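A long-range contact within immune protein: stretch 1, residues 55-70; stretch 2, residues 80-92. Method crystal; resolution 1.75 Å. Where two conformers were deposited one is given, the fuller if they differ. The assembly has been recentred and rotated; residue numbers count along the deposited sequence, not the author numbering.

Stretch 1, residues 55-70: SFLGFNGDLYFGVSME
Stretch 2 (80-92) LPVVLLRVLKYEG

The two stretches form an antiparallel β-ladder, extended at one end by a lysine that reaches back to the carbonyls of Leu57 and Phe59; together they bury 1033 Å², both sides summed. Strand 63-69 runs at 160° to strand 82-90, with axes 4.7 Å apart at closest and phi/psi mostly near -130/140; phi rises to between -88° and -99° at Ser68, Leu84 and Leu85, and psi is 178° at Tyr90. Register pairs Leu63 with Lys89, Phe65 with Val87, Val67 with Leu85 and Met69 with Val83 as hydrogen-bonded pairs (CA-CA 5.1-5.5 Å). Each is bonded reciprocally: Leu63 N to Lys89 O 3.2 Å, Lys89 N to Leu63 O 2.9 Å; Phe65 N to Val87 O 3.0 Å, Val87 N to Phe65 O 2.9 Å; Val67 N to Leu85 O 3.0 Å, Leu85 N to Val67 O 2.8 Å; Met69 N to Val83 O 2.7 Å, Val83 N to Met69 O 2.9 Å.

These pairs share one face, filled by buried apolar side chains except at partly exposed Lys89. Phe65 (chi1 72°, chi2 93°) lays its ring over Val87, whose CB is 3.9 Å from the ring centroid of Phe65, a CH-pi contact. Val67 CG1 (chi1 p) meets Leu85 CD2 (t, p) at 3.5 Å; selenomethionine Met69 (t, t, m) brings CE to 4.1 Å from Leu85 CD2. From the helix, Phe56 (t, 81°) places CZ 3.8 Å from Val87 CG1.

Lys89 (chi1 93°, then t, t, t) suits its place by length: its amine NZ donates to Phe59 O at 2.7 Å and Leu57 O at 3.2 Å.

The opposite face carries Tyr64, Gly66 and Ser68 beside Leu88, Arg86 and Leu84. Tyr64 (t, 85°) leans over Gly66, where an added CB would lie 2.1 Å from Tyr64 OH. Its CD1 lies over the Arg86 guanidinium (m, t, p, -115°). Polar groups suit this partly exposed site: one water joins Tyr64 OH (2.7 Å) to Arg86 NE (2.6 Å).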

# COMPACT_ATOMS: atom_id res chain seq x y z
N SER B 55 12.86 7.70 11.76
CA SER B 55 12.21 8.83 12.43
C SER B 55 10.72 8.57 12.55
O SER B 55 10.12 8.86 13.57
CB SER B 55 12.42 10.13 11.66
OG SER B 55 13.78 10.45 11.63
N PHE B 56 10.13 8.04 11.49
CA PHE B 56 8.71 7.70 11.47
C PHE B 56 8.40 6.71 12.60
O PHE B 56 7.47 6.92 13.38
CB PHE B 56 8.32 7.13 10.10
CG PHE B 56 6.94 6.54 10.03
CD1 PHE B 56 5.82 7.36 9.88
CD2 PHE B 56 6.76 5.17 10.09
CE1 PHE B 56 4.54 6.81 9.82
CE2 PHE B 56 5.48 4.62 10.03
CZ PHE B 56 4.37 5.44 9.89
N LEU B 57 9.22 5.66 12.71
CA LEU B 57 9.03 4.63 13.73
C LEU B 57 9.33 5.09 15.15
O LEU B 57 8.75 4.58 16.10
CB LEU B 57 9.87 3.40 13.41
CG LEU B 57 9.47 2.71 12.11
CD1 LEU B 57 10.49 1.64 11.77
CD2 LEU B 57 8.05 2.14 12.18
N GLY B 58 10.24 6.05 15.30
CA GLY B 58 10.60 6.56 16.62
C GLY B 58 9.67 7.65 17.13
O GLY B 58 9.80 8.08 18.27
N PHE B 59 8.72 8.09 16.29
CA PHE B 59 7.81 9.17 16.69
C PHE B 59 6.91 8.76 17.85
O PHE B 59 6.27 7.72 17.82
CB PHE B 59 6.96 9.63 15.50
CG PHE B 59 6.17 10.88 15.77
CD1 PHE B 59 6.77 12.14 15.66
CD2 PHE B 59 4.82 10.81 16.12
CE1 PHE B 59 6.04 13.30 15.91
CE2 PHE B 59 4.09 11.97 16.36
CZ PHE B 59 4.70 13.21 16.26
N ASN B 60 6.86 9.62 18.87
CA ASN B 60 6.05 9.38 20.05
C ASN B 60 4.58 9.69 19.75
O ASN B 60 4.14 10.84 19.85
CB ASN B 60 6.58 10.25 21.21
CG ASN B 60 5.88 9.98 22.53
OD1 ASN B 60 5.36 8.89 22.76
ND2 ASN B 60 5.90 10.96 23.42
N GLY B 61 3.83 8.66 19.33
CA GLY B 61 2.39 8.78 19.00
C GLY B 61 2.03 8.27 17.61
O GLY B 61 2.90 7.91 16.83
N ASP B 62 0.74 8.24 17.30
CA ASP B 62 0.24 7.78 15.99
C ASP B 62 0.68 8.76 14.91
O ASP B 62 0.63 9.98 15.12
CB ASP B 62 -1.27 7.66 15.99
CG ASP B 62 -1.77 6.69 17.04
OD1 ASP B 62 -0.97 5.90 17.55
OD2 ASP B 62 -2.98 6.72 17.35
N LEU B 63 1.09 8.23 13.76
CA LEU B 63 1.62 9.05 12.67
C LEU B 63 1.30 8.46 11.31
O LEU B 63 1.27 7.26 11.14
CB LEU B 63 3.15 9.13 12.83
CG LEU B 63 4.05 9.89 11.84
CD1 LEU B 63 3.68 11.36 11.78
CD2 LEU B 63 5.51 9.73 12.26
N TYR B 64 1.08 9.34 10.34
CA TYR B 64 0.80 8.96 8.98
C TYR B 64 1.61 9.78 8.02
O TYR B 64 1.91 10.92 8.31
CB TYR B 64 -0.68 9.27 8.64
CG TYR B 64 -0.99 9.44 7.15
CD1 TYR B 64 -1.27 8.34 6.35
CD2 TYR B 64 -1.02 10.70 6.55
CE1 TYR B 64 -1.54 8.48 4.99
CE2 TYR B 64 -1.30 10.85 5.19
CZ TYR B 64 -1.56 9.74 4.42
OH TYR B 64 -1.85 9.84 3.08
N PHE B 65 1.96 9.17 6.91
CA PHE B 65 2.52 9.92 5.79
C PHE B 65 2.05 9.22 4.53
O PHE B 65 1.77 8.01 4.53
CB PHE B 65 4.04 10.14 5.85
CG PHE B 65 4.88 8.93 5.59
CD1 PHE B 65 5.33 8.64 4.32
CD2 PHE B 65 5.29 8.12 6.64
CE1 PHE B 65 6.14 7.55 4.07
CE2 PHE B 65 6.09 7.01 6.41
CZ PHE B 65 6.52 6.73 5.12
N GLY B 66 1.90 9.99 3.48
CA GLY B 66 1.46 9.46 2.22
C GLY B 66 2.25 10.06 1.11
O GLY B 66 2.91 11.11 1.27
N VAL B 67 2.20 9.40 -0.03
CA VAL B 67 2.93 9.83 -1.19
C VAL B 67 2.19 9.36 -2.43
O VAL B 67 1.60 8.29 -2.43
CB VAL B 67 4.39 9.30 -1.16
CG1 VAL B 67 4.43 7.80 -1.07
CG2 VAL B 67 5.18 9.76 -2.35
N SER B 68 2.17 10.20 -3.46
CA SER B 68 1.55 9.82 -4.71
C SER B 68 2.62 9.14 -5.54
O SER B 68 3.78 9.56 -5.55
CB SER B 68 0.96 11.03 -5.46
OG SER B 68 -0.13 11.56 -4.73
N MSE B 69 2.21 8.10 -6.24
CA MSE B 69 3.11 7.32 -7.06
C MSE B 69 2.52 7.33 -8.43
O MSE B 69 1.31 7.26 -8.58
CB MSE B 69 3.12 5.92 -6.41
CG MSE B 69 3.97 4.89 -7.15
SE MSE B 69 4.37 3.27 -6.06
CE MSE B 69 5.37 4.20 -4.64
N GLU B 70 3.37 7.50 -9.44
CA GLU B 70 2.93 7.46 -10.83
C GLU B 70 3.56 6.28 -11.54
O GLU B 70 4.75 5.99 -11.35
CB GLU B 70 3.31 8.75 -11.56
CG GLU B 70 3.00 8.72 -13.04
CD GLU B 70 3.41 9.98 -13.76
OE1 GLU B 70 3.45 11.05 -13.11
OE2 GLU B 70 3.67 9.89 -14.97
N LEU B 80 -0.92 0.93 -13.21
CA LEU B 80 -1.92 1.91 -12.75
C LEU B 80 -1.34 3.31 -12.94
O LEU B 80 -0.21 3.56 -12.52
CB LEU B 80 -2.22 1.67 -11.28
CG LEU B 80 -2.55 0.21 -10.93
CD1 LEU B 80 -2.77 0.05 -9.43
CD2 LEU B 80 -3.77 -0.28 -11.70
N PRO B 81 -2.10 4.24 -13.57
CA PRO B 81 -1.59 5.62 -13.76
C PRO B 81 -1.20 6.36 -12.47
O PRO B 81 -0.10 6.94 -12.44
CB PRO B 81 -2.75 6.34 -14.46
CG PRO B 81 -3.53 5.26 -15.13
CD PRO B 81 -3.39 4.03 -14.26
N VAL B 82 -2.06 6.37 -11.43
CA VAL B 82 -1.73 7.07 -10.17
C VAL B 82 -2.22 6.31 -8.93
O VAL B 82 -3.39 5.96 -8.84
CB VAL B 82 -2.34 8.49 -10.11
CG1 VAL B 82 -1.83 9.21 -8.86
CG2 VAL B 82 -2.01 9.30 -11.36
N VAL B 83 -1.33 6.14 -7.95
CA VAL B 83 -1.65 5.44 -6.71
C VAL B 83 -1.26 6.30 -5.51
O VAL B 83 -0.22 7.02 -5.55
CB VAL B 83 -0.88 4.11 -6.64
CG1 VAL B 83 -1.07 3.40 -5.30
CG2 VAL B 83 -1.26 3.23 -7.81
N LEU B 84 -2.10 6.28 -4.48
CA LEU B 84 -1.81 6.97 -3.22
C LEU B 84 -1.27 5.89 -2.27
O LEU B 84 -1.98 4.97 -1.97
CB LEU B 84 -3.08 7.56 -2.61
CG LEU B 84 -2.96 8.21 -1.22
CD1 LEU B 84 -1.98 9.37 -1.20
CD2 LEU B 84 -4.33 8.65 -0.71
N LEU B 85 -0.02 6.04 -1.82
CA LEU B 85 0.61 5.10 -0.90
C LEU B 85 0.44 5.70 0.47
O LEU B 85 0.80 6.87 0.69
CB LEU B 85 2.08 4.99 -1.21
CG LEU B 85 2.94 4.09 -0.31
CD1 LEU B 85 2.52 2.66 -0.50
CD2 LEU B 85 4.40 4.29 -0.66
N ARG B 86 -0.08 4.89 1.41
CA ARG B 86 -0.32 5.35 2.77
C ARG B 86 0.48 4.49 3.74
O ARG B 86 0.47 3.27 3.61
CB ARG B 86 -1.80 5.22 3.11
CG ARG B 86 -2.71 5.97 2.17
CD ARG B 86 -4.19 5.86 2.52
NE ARG B 86 -4.61 6.70 3.65
CZ ARG B 86 -5.08 6.28 4.84
NH1 ARG B 86 -5.25 4.99 5.14
NH2 ARG B 86 -5.42 7.19 5.74
N VAL B 87 1.18 5.13 4.67
CA VAL B 87 1.95 4.42 5.68
C VAL B 87 1.47 4.97 6.99
O VAL B 87 1.52 6.17 7.22
CB VAL B 87 3.45 4.65 5.50
CG1 VAL B 87 4.23 3.76 6.47
CG2 VAL B 87 3.87 4.38 4.06
N LEU B 88 1.01 4.10 7.89
CA LEU B 88 0.48 4.58 9.15
C LEU B 88 0.90 3.75 10.32
O LEU B 88 0.94 2.54 10.21
CB LEU B 88 -1.05 4.65 9.07
CG LEU B 88 -1.91 3.45 8.68
CD1 LEU B 88 -2.10 2.45 9.79
CD2 LEU B 88 -3.31 3.91 8.29
N LYS B 89 1.23 4.40 11.43
CA LYS B 89 1.59 3.65 12.63
C LYS B 89 0.53 4.02 13.68
O LYS B 89 0.18 5.19 13.84
CB LYS B 89 3.04 3.87 13.12
CG LYS B 89 3.27 4.94 14.17
CD LYS B 89 4.59 4.73 14.90
CE LYS B 89 4.65 5.57 16.15
NZ LYS B 89 5.76 5.16 17.05
N TYR B 90 0.02 3.00 14.36
CA TYR B 90 -1.03 3.13 15.37
C TYR B 90 -0.70 2.16 16.50
O TYR B 90 0.27 1.41 16.40
CB TYR B 90 -2.41 2.79 14.75
CG TYR B 90 -2.45 1.45 14.08
CD1 TYR B 90 -1.91 1.28 12.82
CD2 TYR B 90 -3.05 0.33 14.69
CE1 TYR B 90 -1.92 0.06 12.18
CE2 TYR B 90 -3.08 -0.91 14.05
CZ TYR B 90 -2.50 -1.03 12.79
OH TYR B 90 -2.48 -2.23 12.09
N GLU B 91 -1.52 2.16 17.55
CA GLU B 91 -1.26 1.30 18.74
C GLU B 91 -0.99 -0.17 18.39
O GLU B 91 -0.13 -0.81 19.01
CB GLU B 91 -2.42 1.41 19.75
CG GLU B 91 -2.16 0.69 21.08
CD GLU B 91 -3.27 0.89 22.10
OE1 GLU B 91 -4.28 1.56 21.78
OE2 GLU B 91 -3.14 0.36 23.22
N GLY B 92 -1.72 -0.72 17.43
CA GLY B 92 -1.53 -2.11 17.02
C GLY B 92 -0.36 -2.42 16.09
O GLY B 92 -0.05 -3.59 15.88
O HOH W 1 -3.70 3.76 18.00
O HOH W 2 -4.46 9.21 2.85